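Local coordinates for Glyoxalase/bleomycin resistance protein/dioxygenase (Albidiferax ferrireducens T118, PDB 4QB5) that may act as a dioxygenase of the glyoxalase/bleomycin resistance superfamily, whose members share the vicinal oxygen chelate fold, at residues V36-K39 and F40-L44. Sequence-based numbering, arbitrary orientation.
Sequences VSKK and FYDAL
K38 and D42, one helical turn apart, form an i to i+4 salt bridge in which K38 NZ sits 2.7 Å from D42 OD2. The ammonium group meets the syn lone pair of that oxygen, on the side of OD1. K38 reaches it with CG anti to the backbone N (chi1 -178°) and the chain extended until a bend at the last torsion brings NZ over to the carboxylate. D42 OD1 accepts hydrogen bonds from Y62 OH and G53 N, so three groups fix the rotation of the carboxylate and probably favour its ionised form. Beneath the bridge, D42 N donates to K38 O at 2.8 Å. The pair illustrates how i to i+4 spacing puts side chains on one helix face. Backbone bonds with the same spacing join F40 N to V36 O, A43 N to K39 O, and Y41 N to S37 O at 2.9 Å. S37 O also lies at the edge of the Y41 ring, 3.3 Å from Y41 CD2. On the buried side, F40 CD2 stands 3.7 Å above the centre of the Y41 ring, while Y41 OH is hydrogen-bonded to D134. F40, Y41 and L44 all pack on I140 of strand 139-144. This is an amphipathic helix, here the 34-46 helix of a vicinal oxygen chelate fold, with its salt bridge on the partly exposed flank and its aromatic side against the sheets.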
loop_
_atom_site.group_PDB
_atom_site.type_symbol
_atom_site.label_atom_id
_atom_site.label_comp_id
_atom_site.label_asym_id
_atom_site.label_seq_id
_atom_site.Cartn_x
_atom_site.Cartn_y
_atom_site.Cartn_z
ATOM N N VAL C 36 -2.430 17.338 -10.738
ATOM C CA VAL C 36 -1.023 17.008 -10.929
ATOM C C VAL C 36 -0.776 15.481 -10.737
ATOM O O VAL C 36 -0.113 14.859 -11.570
ATOM C CB VAL C 36 -0.097 17.855 -10.038
ATOM C CG1 VAL C 36 1.316 17.270 -9.982
ATOM C CG2 VAL C 36 -0.017 19.307 -10.568
ATOM N N SER C 37 -1.334 14.878 -9.683
ATOM C CA SER C 37 -1.095 13.453 -9.423
ATOM C C SER C 37 -1.823 12.561 -10.425
ATOM O O SER C 37 -1.331 11.535 -10.752
ATOM C CB SER C 37 -1.507 13.100 -7.967
ATOM O OG SER C 37 -0.601 13.749 -7.059
ATOM N N LYS C 38 -3.028 12.934 -10.838
ATOM C CA LYS C 38 -3.766 12.232 -11.869
ATOM C C LYS C 38 -2.937 12.136 -13.164
ATOM O O LYS C 38 -2.864 11.089 -13.814
ATOM C CB LYS C 38 -5.082 12.910 -12.168
ATOM C CG LYS C 38 -5.874 12.140 -13.205
ATOM C CD LYS C 38 -7.097 12.889 -13.628
ATOM C CE LYS C 38 -8.014 11.975 -14.389
ATOM N NZ LYS C 38 -7.455 11.611 -15.693
ATOM N N LYS C 39 -2.284 13.219 -13.514
ATOM C CA LYS C 39 -1.537 13.240 -14.749
ATOM C C LYS C 39 -0.293 12.348 -14.625
ATOM O O LYS C 39 0.028 11.583 -15.543
ATOM C CB LYS C 39 -1.200 14.664 -15.106
ATOM C CG LYS C 39 -0.361 14.764 -16.366
ATOM C CD LYS C 39 -0.175 16.237 -16.770
ATOM C CE LYS C 39 1.248 16.459 -17.246
ATOM N NZ LYS C 39 2.202 16.028 -16.175
ATOM N N PHE C 40 0.395 12.422 -13.496
ATOM C CA PHE C 40 1.481 11.449 -13.205
ATOM C C PHE C 40 1.035 9.976 -13.269
ATOM O O PHE C 40 1.636 9.185 -14.028
ATOM C CB PHE C 40 2.109 11.809 -11.851
ATOM C CG PHE C 40 3.157 10.872 -11.399
ATOM C CD1 PHE C 40 4.456 11.026 -11.812
ATOM C CD2 PHE C 40 2.867 9.850 -10.551
ATOM C CE1 PHE C 40 5.446 10.167 -11.361
ATOM C CE2 PHE C 40 3.847 8.988 -10.095
ATOM C CZ PHE C 40 5.146 9.133 -10.505
ATOM N N TYR C 41 -0.017 9.616 -12.523
ATOM C CA TYR C 41 -0.448 8.191 -12.430
ATOM C C TYR C 41 -1.073 7.670 -13.736
ATOM O O TYR C 41 -0.877 6.513 -14.074
ATOM C CB TYR C 41 -1.312 7.884 -11.176
ATOM C CG TYR C 41 -0.475 7.818 -9.941
ATOM C CD1 TYR C 41 0.297 6.687 -9.684
ATOM C CD2 TYR C 41 -0.432 8.874 -8.992
ATOM C CE1 TYR C 41 1.105 6.613 -8.587
ATOM C CE2 TYR C 41 0.349 8.766 -7.837
ATOM C CZ TYR C 41 1.120 7.662 -7.650
ATOM O OH TYR C 41 1.947 7.546 -6.534
ATOM N N ASP C 42 -1.812 8.517 -14.445
ATOM C CA ASP C 42 -2.293 8.197 -15.797
ATOM C C ASP C 42 -1.133 7.747 -16.678
ATOM O O ASP C 42 -1.170 6.640 -17.299
ATOM C CB ASP C 42 -3.028 9.417 -16.446
ATOM C CG ASP C 42 -4.438 9.612 -15.909
ATOM O OD1 ASP C 42 -4.915 8.877 -14.971
ATOM O OD2 ASP C 42 -5.129 10.551 -16.420
ATOM N N ALA C 43 -0.086 8.549 -16.676
ATOM C CA ALA C 43 1.091 8.283 -17.484
ATOM C C ALA C 43 1.824 7.037 -16.993
ATOM O O ALA C 43 2.227 6.141 -17.793
ATOM C CB ALA C 43 2.081 9.493 -17.505
ATOM N N LEU C 44 1.970 6.965 -15.680
ATOM C CA LEU C 44 2.747 5.911 -15.061
ATOM C C LEU C 44 2.065 4.554 -15.181
ATOM O O LEU C 44 2.640 3.591 -15.669
ATOM C CB LEU C 44 2.910 6.219 -13.582
ATOM C CG LEU C 44 3.784 5.259 -12.822
ATOM C CD1 LEU C 44 5.238 5.609 -13.073
ATOM C CD2 LEU C 44 3.445 5.265 -11.334
#